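Local atomic coordinates of phenylalanine ammonia-lyase (Rhodosporidium toruloides, PDB entry 1Y2M), a protein that catalyses the non-oxidative deamination of L-phenylalanine and L-tyrosine, giving trans-cinnamic acid and p-coumaric acid with release of ammonium. Residues N158-M169 and F194-L205; A224-V235 and I243-A251. One frame throughout, in Å; residues are numbered along the deposited sequence.

Contact 1 (N158-M169 and F194-L205)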
loop_
_atom_site.group_PDB
_atom_site.type_symbol
_atom_site.label_atom_id
_atom_site.label_comp_id
_atom_site.label_asym_id
_atom_site.label_seq_id
_atom_site.Cartn_x
_atom_site.Cartn_y
_atom_site.Cartn_z
ATOM N N ASN B 158 6.336 24.520 1.375
ATOM C CA ASN B 158 6.536 24.101 -0.037
ATOM C C ASN B 158 7.964 24.236 -0.569
ATOM O O ASN B 158 8.159 24.202 -1.780
ATOM C CB ASN B 158 5.584 24.870 -0.948
ATOM C CG ASN B 158 4.185 24.316 -0.890
ATOM O OD1 ASN B 158 4.045 23.116 -0.641
ATOM N ND2 ASN B 158 3.162 25.138 -1.142
ATOM N N SER B 159 8.918 24.414 0.337
ATOM C CA SER B 159 10.339 24.468 -0.041
ATOM C C SER B 159 11.141 23.385 0.614
ATOM O O SER B 159 10.767 22.849 1.656
ATOM C CB SER B 159 10.935 25.809 0.359
ATOM O OG SER B 159 11.078 25.917 1.767
ATOM N N LEU B 160 12.222 23.017 -0.040
ATOM C CA LEU B 160 13.084 21.969 0.464
ATOM C C LEU B 160 13.800 22.499 1.712
ATOM O O LEU B 160 14.232 23.675 1.790
ATOM C CB LEU B 160 14.149 21.531 -0.529
ATOM C CG LEU B 160 13.838 20.543 -1.631
ATOM C CD1 LEU B 160 15.076 20.465 -2.542
ATOM C CD2 LEU B 160 13.438 19.186 -1.064
ATOM N N PRO B 161 13.977 21.619 2.716
ATOM C CA PRO B 161 14.751 22.029 3.864
ATOM C C PRO B 161 16.143 22.555 3.502
ATOM O O PRO B 161 16.809 21.992 2.618
ATOM C CB PRO B 161 14.884 20.744 4.677
ATOM C CG PRO B 161 13.647 19.952 4.292
ATOM C CD PRO B 161 13.440 20.256 2.873
ATOM N N LEU B 162 16.584 23.554 4.246
ATOM C CA LEU B 162 17.862 24.210 3.947
ATOM C C LEU B 162 19.005 23.143 3.986
ATOM O O LEU B 162 19.920 23.141 3.151
ATOM C CB LEU B 162 18.139 25.387 4.902
ATOM C CG LEU B 162 17.049 26.475 4.811
ATOM C CD1 LEU B 162 17.416 27.511 5.871
ATOM C CD2 LEU B 162 16.968 27.052 3.439
ATOM N N GLU B 163 18.961 22.234 4.959
ATOM C CA GLU B 163 20.033 21.234 5.091
ATOM C C GLU B 163 20.116 20.335 3.849
ATOM O O GLU B 163 21.201 19.893 3.446
ATOM C CB GLU B 163 19.892 20.365 6.369
ATOM C CG GLU B 163 18.638 19.552 6.470
ATOM C CD GLU B 163 18.560 18.615 7.689
ATOM O OE1 GLU B 163 19.082 18.996 8.736
ATOM O OE2 GLU B 163 18.016 17.477 7.611
ATOM N N VAL B 164 18.967 20.034 3.246
ATOM C CA VAL B 164 18.962 19.168 2.102
ATOM C C VAL B 164 19.642 19.871 0.954
ATOM O O VAL B 164 20.457 19.297 0.229
ATOM C CB VAL B 164 17.522 18.776 1.746
ATOM C CG1 VAL B 164 17.446 18.135 0.361
ATOM C CG2 VAL B 164 17.007 17.793 2.823
ATOM N N VAL B 165 19.298 21.137 0.795
ATOM C CA VAL B 165 19.924 21.976 -0.244
ATOM C C VAL B 165 21.435 22.088 -0.086
ATOM O O VAL B 165 22.187 21.915 -1.054
ATOM C CB VAL B 165 19.269 23.364 -0.383
ATOM C CG1 VAL B 165 19.980 24.173 -1.485
ATOM C CG2 VAL B 165 17.776 23.206 -0.665
ATOM N N ARG B 166 21.892 22.311 1.149
ATOM C CA ARG B 166 23.332 22.357 1.405
ATOM C C ARG B 166 24.006 21.023 1.081
ATOM O O ARG B 166 25.062 20.995 0.445
ATOM C CB ARG B 166 23.601 22.676 2.877
ATOM C CG ARG B 166 23.387 24.201 3.184
ATOM C CD ARG B 166 23.793 24.560 4.574
ATOM N NE ARG B 166 25.163 24.160 4.913
ATOM C CZ ARG B 166 26.243 24.915 4.706
ATOM N NH1 ARG B 166 26.150 26.104 4.115
ATOM N NH2 ARG B 166 27.454 24.481 5.039
ATOM N N GLY B 167 23.400 19.911 1.520
ATOM C CA GLY B 167 23.961 18.603 1.214
ATOM C C GLY B 167 24.020 18.373 -0.299
ATOM O O GLY B 167 24.978 17.809 -0.810
ATOM N N ALA B 168 23.012 18.895 -1.019
ATOM C CA ALA B 168 22.938 18.731 -2.463
ATOM C C ALA B 168 24.030 19.492 -3.159
ATOM O O ALA B 168 24.665 19.004 -4.085
ATOM C CB ALA B 168 21.596 19.206 -2.974
HETATM N N MSE B 169 24.285 20.703 -2.695
HETATM C CA MSE B 169 25.374 21.503 -3.283
HETATM C C MSE B 169 26.715 20.836 -3.068
HETATM O O MSE B 169 27.568 20.881 -3.961
HETATM C CB MSE B 169 25.380 22.936 -2.779
HETATM C CG MSE B 169 24.112 23.621 -3.181
HETATM SE SE MSE B 169 24.268 25.607 -2.902
HETATM C CE MSE B 169 23.981 25.673 -0.899
ATOM N N PHE B 194 28.709 29.689 -1.991
ATOM C CA PHE B 194 27.379 29.673 -1.383
ATOM C C PHE B 194 27.390 28.908 -0.082
ATOM O O PHE B 194 26.868 29.370 0.945
ATOM C CB PHE B 194 26.325 29.090 -2.312
ATOM C CG PHE B 194 25.699 30.096 -3.236
ATOM C CD1 PHE B 194 26.405 31.171 -3.727
ATOM C CD2 PHE B 194 24.395 29.933 -3.621
ATOM C CE1 PHE B 194 25.771 32.071 -4.587
ATOM C CE2 PHE B 194 23.780 30.801 -4.461
ATOM C CZ PHE B 194 24.457 31.871 -4.938
ATOM N N LEU B 195 27.974 27.711 -0.089
ATOM C CA LEU B 195 28.049 26.950 1.148
ATOM C C LEU B 195 28.758 27.728 2.267
ATOM O O LEU B 195 28.286 27.771 3.386
ATOM C CB LEU B 195 28.762 25.583 0.932
ATOM C CG LEU B 195 27.901 24.543 0.158
ATOM C CD1 LEU B 195 28.779 23.455 -0.438
ATOM C CD2 LEU B 195 26.846 23.935 1.049
ATOM N N ASN B 196 29.904 28.290 1.950
ATOM C CA ASN B 196 30.795 28.827 2.974
ATOM C C ASN B 196 30.314 30.158 3.489
ATOM O O ASN B 196 30.717 30.565 4.559
ATOM C CB ASN B 196 32.222 28.887 2.472
ATOM C CG ASN B 196 32.771 27.506 2.159
ATOM O OD1 ASN B 196 32.325 26.520 2.738
ATOM N ND2 ASN B 196 33.742 27.434 1.255
ATOM N N HIS B 197 29.468 30.818 2.712
ATOM C CA HIS B 197 28.829 32.076 3.135
ATOM C C HIS B 197 27.370 31.866 3.588
ATOM O O HIS B 197 26.688 32.833 3.901
ATOM C CB HIS B 197 28.879 33.102 2.005
ATOM C CG HIS B 197 30.263 33.580 1.688
ATOM N ND1 HIS B 197 31.013 34.298 2.588
ATOM C CD2 HIS B 197 31.050 33.396 0.604
ATOM C CE1 HIS B 197 32.195 34.567 2.053
ATOM N NE2 HIS B 197 32.246 34.026 0.851
ATOM N N GLY B 198 26.900 30.621 3.674
ATOM C CA GLY B 198 25.581 30.342 4.176
ATOM C C GLY B 198 24.465 30.907 3.324
ATOM O O GLY B 198 23.408 31.351 3.857
ATOM N N ILE B 199 24.670 30.872 2.013
ATOM C CA ILE B 199 23.618 31.264 1.035
ATOM C C ILE B 199 22.984 29.969 0.546
ATOM O O ILE B 199 23.681 29.132 -0.005
ATOM C CB ILE B 199 24.218 32.009 -0.145
ATOM C CG1 ILE B 199 24.929 33.281 0.322
ATOM C CG2 ILE B 199 23.090 32.331 -1.129
ATOM C CD1 ILE B 199 25.742 33.919 -0.756
ATOM N N THR B 200 21.691 29.774 0.789
ATOM C CA THR B 200 21.025 28.514 0.478
ATOM C C THR B 200 19.808 28.818 -0.392
ATOM O O THR B 200 18.892 29.551 0.017
ATOM C CB THR B 200 20.548 27.743 1.733
ATOM O OG1 THR B 200 21.590 27.609 2.699
ATOM C CG2 THR B 200 20.107 26.350 1.343
ATOM N N PRO B 201 19.862 28.338 -1.649
ATOM C CA PRO B 201 18.759 28.551 -2.548
ATOM C C PRO B 201 17.432 28.065 -1.999
ATOM O O PRO B 201 17.369 27.027 -1.360
ATOM C CB PRO B 201 19.166 27.774 -3.787
ATOM C CG PRO B 201 20.657 27.828 -3.803
ATOM C CD PRO B 201 21.012 27.701 -2.327
ATOM N N ILE B 202 16.391 28.815 -2.298
ATOM C CA ILE B 202 15.043 28.428 -1.960
ATOM C C ILE B 202 14.549 27.583 -3.139
ATOM O O ILE B 202 14.502 28.063 -4.289
ATOM C CB ILE B 202 14.146 29.673 -1.753
ATOM C CG1 ILE B 202 14.604 30.446 -0.545
ATOM C CG2 ILE B 202 12.679 29.290 -1.642
ATOM C CD1 ILE B 202 14.576 29.699 0.751
ATOM N N VAL B 203 14.223 26.323 -2.873
ATOM C CA VAL B 203 13.934 25.385 -3.934
ATOM C C VAL B 203 12.591 24.731 -3.619
ATOM O O VAL B 203 12.333 24.390 -2.485
ATOM C CB VAL B 203 15.050 24.291 -3.939
ATOM C CG1 VAL B 203 14.821 23.218 -5.012
ATOM C CG2 VAL B 203 16.446 24.894 -4.064
ATOM N N PRO B 204 11.731 24.576 -4.622
ATOM C CA PRO B 204 10.457 23.886 -4.362
ATOM C C PRO B 204 10.653 22.470 -3.807
ATOM O O PRO B 204 11.549 21.755 -4.211
ATOM C CB PRO B 204 9.815 23.807 -5.770
ATOM C CG PRO B 204 10.435 24.958 -6.515
ATOM C CD PRO B 204 11.866 25.002 -6.026
ATOM N N LEU B 205 9.729 22.054 -2.953
ATOM C CA LEU B 205 9.748 20.733 -2.316
ATOM C C LEU B 205 9.471 19.678 -3.357
ATOM O O LEU B 205 10.051 18.581 -3.366
ATOM C CB LEU B 205 8.639 20.644 -1.281
ATOM C CG LEU B 205 8.514 19.331 -0.513
ATOM C CD1 LEU B 205 9.798 18.985 0.180
ATOM C CD2 LEU B 205 7.421 19.436 0.481
HETATM O O HOH W 1 14.918 25.514 -0.189
HETATM O O HOH W 2 24.326 27.419 2.340
HETATM O O HOH W 3 30.192 25.353 4.196
#

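Contact 2 (A224-V235 and I243-A251)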
loop_
_atom_site.group_PDB
_atom_site.type_symbol
_atom_site.label_atom_id
_atom_site.label_comp_id
_atom_site.label_asym_id
_atom_site.label_seq_id
_atom_site.Cartn_x
_atom_site.Cartn_y
_atom_site.Cartn_z
ATOM N N ALA B 224 20.352 30.157 -9.081
ATOM C CA ALA B 224 20.819 30.973 -7.998
ATOM C C ALA B 224 22.283 31.395 -8.220
ATOM O O ALA B 224 22.568 32.608 -8.169
ATOM C CB ALA B 224 20.627 30.298 -6.678
ATOM N N ILE B 225 23.200 30.458 -8.450
ATOM C CA ILE B 225 24.591 30.845 -8.654
ATOM C C ILE B 225 24.805 31.695 -9.914
ATOM O O ILE B 225 25.803 32.415 -10.036
ATOM C CB ILE B 225 25.575 29.634 -8.632
ATOM C CG1 ILE B 225 25.269 28.614 -9.741
ATOM C CG2 ILE B 225 25.545 28.997 -7.293
ATOM C CD1 ILE B 225 26.409 27.623 -9.965
ATOM N N SER B 226 23.893 31.565 -10.877
ATOM C CA SER B 226 23.979 32.342 -12.093
ATOM C C SER B 226 23.178 33.665 -12.020
ATOM O O SER B 226 23.162 34.446 -12.974
ATOM C CB SER B 226 23.584 31.462 -13.291
ATOM O OG SER B 226 22.259 31.128 -13.215
ATOM N N GLY B 227 22.542 33.939 -10.889
ATOM C CA GLY B 227 21.896 35.226 -10.691
ATOM C C GLY B 227 20.645 35.438 -11.543
ATOM O O GLY B 227 20.370 36.567 -11.949
ATOM N N HIS B 228 19.899 34.358 -11.807
ATOM C CA HIS B 228 18.592 34.485 -12.485
ATOM C C HIS B 228 17.796 35.577 -11.769
ATOM O O HIS B 228 17.790 35.635 -10.557
ATOM C CB HIS B 228 17.813 33.182 -12.406
ATOM C CG HIS B 228 16.604 33.139 -13.286
ATOM N ND1 HIS B 228 15.447 33.836 -13.006
ATOM C CD2 HIS B 228 16.348 32.415 -14.403
ATOM C CE1 HIS B 228 14.544 33.568 -13.934
ATOM N NE2 HIS B 228 15.061 32.714 -14.795
ATOM N N PRO B 229 17.134 36.464 -12.520
ATOM C CA PRO B 229 16.381 37.556 -11.869
ATOM C C PRO B 229 15.256 37.192 -10.909
ATOM O O PRO B 229 14.836 38.033 -10.097
ATOM C CB PRO B 229 15.760 38.313 -13.040
ATOM C CG PRO B 229 16.466 37.864 -14.252
ATOM C CD PRO B 229 17.078 36.529 -13.987
ATOM N N ASP B 230 14.753 35.971 -11.014
ATOM C CA ASP B 230 13.634 35.484 -10.186
ATOM C C ASP B 230 14.084 34.397 -9.243
ATOM O O ASP B 230 13.262 33.684 -8.692
ATOM C CB ASP B 230 12.501 34.952 -11.099
ATOM C CG ASP B 230 11.196 34.777 -10.378
ATOM O OD1 ASP B 230 10.962 35.464 -9.362
ATOM O OD2 ASP B 230 10.385 33.937 -10.817
ATOM N N SER B 231 15.384 34.262 -9.032
ATOM C CA SER B 231 15.916 33.296 -8.078
ATOM C C SER B 231 16.032 33.894 -6.665
ATOM O O SER B 231 16.546 35.002 -6.493
ATOM C CB SER B 231 17.272 32.772 -8.579
ATOM O OG SER B 231 18.000 32.192 -7.528
ATOM N N LYS B 232 15.523 33.154 -5.673
ATOM C CA LYS B 232 15.553 33.576 -4.259
ATOM C C LYS B 232 16.480 32.681 -3.453
ATOM O O LYS B 232 16.577 31.481 -3.702
ATOM C CB LYS B 232 14.139 33.582 -3.647
ATOM C CG LYS B 232 12.981 33.843 -4.638
ATOM C CD LYS B 232 12.635 35.270 -4.874
ATOM C CE LYS B 232 11.326 35.342 -5.725
ATOM N NZ LYS B 232 10.643 36.714 -5.688
ATOM N N VAL B 233 17.141 33.266 -2.453
ATOM C CA VAL B 233 18.046 32.523 -1.589
ATOM C C VAL B 233 17.847 32.946 -0.158
ATOM O O VAL B 233 17.367 34.034 0.109
ATOM C CB VAL B 233 19.538 32.736 -2.015
ATOM C CG1 VAL B 233 19.734 32.301 -3.465
ATOM C CG2 VAL B 233 19.932 34.212 -1.796
ATOM N N HIS B 234 18.190 32.053 0.764
ATOM C CA HIS B 234 18.094 32.288 2.193
ATOM C C HIS B 234 19.523 32.600 2.701
ATOM O O HIS B 234 20.483 31.933 2.317
ATOM C CB HIS B 234 17.545 31.052 2.866
ATOM C CG HIS B 234 17.599 31.089 4.355
ATOM N ND1 HIS B 234 18.760 30.871 5.061
ATOM C CD2 HIS B 234 16.614 31.207 5.265
ATOM C CE1 HIS B 234 18.496 30.931 6.360
ATOM N NE2 HIS B 234 17.191 31.115 6.509
ATOM N N VAL B 235 19.646 33.637 3.511
ATOM C CA VAL B 235 20.864 34.025 4.197
ATOM C C VAL B 235 20.513 34.497 5.592
ATOM O O VAL B 235 19.413 34.994 5.837
ATOM C CB VAL B 235 21.601 35.175 3.488
ATOM C CG1 VAL B 235 21.938 34.764 2.072
ATOM C CG2 VAL B 235 20.775 36.504 3.497
ATOM N N ILE B 243 15.172 36.250 3.076
ATOM C CA ILE B 243 15.088 35.700 1.727
ATOM C C ILE B 243 15.224 36.837 0.754
ATOM O O ILE B 243 14.433 37.759 0.754
ATOM C CB ILE B 243 13.783 34.906 1.469
ATOM C CG1 ILE B 243 13.741 33.654 2.370
ATOM C CG2 ILE B 243 13.718 34.404 -0.003
ATOM C CD1 ILE B 243 12.371 32.968 2.449
ATOM N N LEU B 244 16.269 36.787 -0.063
ATOM C CA LEU B 244 16.624 37.821 -0.989
ATOM C C LEU B 244 16.761 37.271 -2.418
ATOM O O LEU B 244 16.913 36.065 -2.641
ATOM C CB LEU B 244 17.993 38.382 -0.581
ATOM C CG LEU B 244 18.210 38.876 0.832
ATOM C CD1 LEU B 244 19.650 39.249 1.047
ATOM C CD2 LEU B 244 17.299 40.063 1.118
ATOM N N TYR B 245 16.696 38.148 -3.393
ATOM C CA TYR B 245 17.071 37.739 -4.727
ATOM C C TYR B 245 18.526 37.307 -4.717
ATOM O O TYR B 245 19.361 37.851 -3.961
ATOM C CB TYR B 245 16.813 38.831 -5.747
ATOM C CG TYR B 245 15.350 38.960 -6.008
ATOM C CD1 TYR B 245 14.697 38.076 -6.878
ATOM C CD2 TYR B 245 14.597 39.946 -5.364
ATOM C CE1 TYR B 245 13.287 38.170 -7.072
ATOM C CE2 TYR B 245 13.225 40.055 -5.559
ATOM C CZ TYR B 245 12.580 39.190 -6.420
ATOM O OH TYR B 245 11.205 39.316 -6.631
ATOM N N ALA B 246 18.840 36.322 -5.560
ATOM C CA ALA B 246 20.196 35.756 -5.585
ATOM C C ALA B 246 21.246 36.834 -5.798
ATOM O O ALA B 246 22.263 36.825 -5.111
ATOM C CB ALA B 246 20.341 34.705 -6.627
ATOM N N ARG B 247 21.018 37.750 -6.743
ATOM C CA ARG B 247 22.018 38.835 -6.961
ATOM C C ARG B 247 22.226 39.751 -5.768
ATOM O O ARG B 247 23.338 40.126 -5.468
ATOM C CB ARG B 247 21.678 39.638 -8.212
ATOM C CG ARG B 247 21.965 38.841 -9.463
ATOM C CD ARG B 247 21.704 39.643 -10.675
ATOM N NE ARG B 247 22.076 38.866 -11.843
ATOM C CZ ARG B 247 23.209 38.979 -12.522
ATOM N NH1 ARG B 247 24.112 39.921 -12.249
ATOM N NH2 ARG B 247 23.417 38.180 -13.548
ATOM N N GLU B 248 21.159 40.078 -5.046
ATOM C CA GLU B 248 21.287 40.849 -3.805
ATOM C C GLU B 248 22.152 40.105 -2.790
ATOM O O GLU B 248 23.061 40.707 -2.177
ATOM C CB GLU B 248 19.923 41.129 -3.194
ATOM C CG GLU B 248 19.047 41.951 -4.066
ATOM C CD GLU B 248 17.605 42.054 -3.558
ATOM O OE1 GLU B 248 17.072 41.171 -2.819
ATOM O OE2 GLU B 248 16.958 43.034 -3.982
ATOM N N ALA B 249 21.893 38.821 -2.603
ATOM C CA ALA B 249 22.659 38.062 -1.624
ATOM C C ALA B 249 24.120 38.005 -2.034
ATOM O O ALA B 249 25.022 38.198 -1.216
ATOM C CB ALA B 249 22.093 36.641 -1.450
HETATM N N MSE B 250 24.379 37.764 -3.312
HETATM C CA MSE B 250 25.742 37.659 -3.777
HETATM C C MSE B 250 26.500 38.957 -3.582
HETATM O O MSE B 250 27.696 38.953 -3.250
HETATM C CB MSE B 250 25.781 37.235 -5.224
HETATM C CG MSE B 250 25.467 35.748 -5.320
HETATM SE SE MSE B 250 25.753 34.993 -7.095
HETATM C CE MSE B 250 24.000 35.700 -7.884
ATOM N N ALA B 251 25.803 40.080 -3.754
ATOM C CA ALA B 251 26.442 41.401 -3.638
ATOM C C ALA B 251 26.864 41.665 -2.185
ATOM O O ALA B 251 27.906 42.280 -1.946
ATOM C CB ALA B 251 25.511 42.482 -4.108
HETATM O O HOH W 4 18.846 37.518 -8.699
#

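Contact 1 (N158-M169 and F194-L205)
Ser159 and Pro204 run past each other as a single backbone bridge, their CA atoms 4.4 Å apart. Flanking it, Leu160 N donates to Val203 O at 2.8 Å, almost in line with the carbonyl, whereas Leu205 N reaches Asn158 O from above the carbonyl plane. A water bonded to Leu160 O, Pro201 O and Val203 N links the two segments next to the bridge. From Leu162 onward segment 158-169 is helical, and this helix lies along the link by which 194-205 leaves its own helix. That helix ends in a Schellman motif at Gly198, whose positive phi turns the chain into strand 200-201, an outer strand, within this chain, of the small antiparallel sheet completed by 232-237 and 240-245. Thr200 sets its methyl against the helix: with CG2 anti to the backbone N, it meets Val165 CB at 3.5 Å, and Leu162 CD2 closes on the same methyl. Val165 spreads its two branches, CG1 to Pro201 CD and CG2 to Val203 CG2 at 4.0 Å. Met169, a selenomethionine, bends at chi3 (-78°) to bring CE within 3.9 Å of both Leu195 CD2 and Pro201 CD. Arg166 reaches the helix end instead: NH1 meets a lone pair of Leu195 O at 2.8 Å, in both the carbonyl and guanidinium planes, and Leu195 CD2 covers one guanidinium face. Leu195 O also accepts from Gly198 N, while waters join NH1 to Thr200 OG1 and NH2 to Asn196 OD1. A leucine in place of Arg166 would probably leave Leu195 O without its side-chain donor and both waters without their guanidinium partner. Arg166 NH2 also holds Ala75 O, and across the subunit boundary Arg154 of the second subunit bonds Ser159 O.

Contact 2 (A224-V235 and I243-A251)
The Tyr245 ring has Asp230 CA at its edge, near the ring plane, while Pro229 O approaches CD1 obliquely at 3.2 Å. The His228 ring takes Asp230 N at its edge, ND1 accepting in the ring plane. Lys232 runs alongside the Tyr245 ring, pointing the same way; its bend at chi2 (-87°) carries CD and CE past CE1 and brings NZ to Tyr245 OH in a weak hydrogen bond of 2.8 Å. The Arg247 guanidinium receives Gly227 O at its edge: NE donates at 2.9 Å to a lone pair of that carbonyl. Gly227, without a side chain, lets Arg247 and Met250, a selenomethionine, come close, its CA 3.5 Å from Met250 CE. In the hairpin, Val233 and Leu244 form an antiparallel hydrogen-bonded pair with both bonds nearly along the C=O axis. Tyr245 stands at the N-cap position of the next helix, its own N bonded to Glu248 OE1, and Ala246 N donates to Ser231 O at 2.8 Å as that helix begins. Val233 CG2, between the backbone N and the carbonyl carbon, is pressed against Ala249 CB at 3.3 Å, tighter than usual van der Waals contact. A water joins His228 O to Arg247 N. Asp230 OD2 turns to Ser693 and Thr690 of the second subunit. The contact thus folds helix 246-252 back over the hairpin 232-245 and against the C-terminal end of helix 215-225, with Phe194 of helix 185-197 touching Ala224, Ile225 and Met250 and strand 200-201 bordering 232-237 on the side away from 240-245.

Contacts 1 and 2 lie with their centres about 12 Å apart, on the same side of the chain's centre, and follow one another in sequence: 158-169 with 194-205 closes before 224-235 meets 243-251. Helix 215-225 follows strand 200-201, and its last turn already enters contact 2. They share the three-stranded antiparallel sheet, in which 200-201 pairs with 232-237, probably through Thr200 O to His234 N (2.7 Å) and Ile202 N to Lys232 O. Ile199 packs on Val233 beside this pairing. The sheet thereby joins helix 162-176 on the contact 1 side to helix 246-252 on the contact 2 side. Both contacts also reach the second subunit of the tetramer, away from the active site.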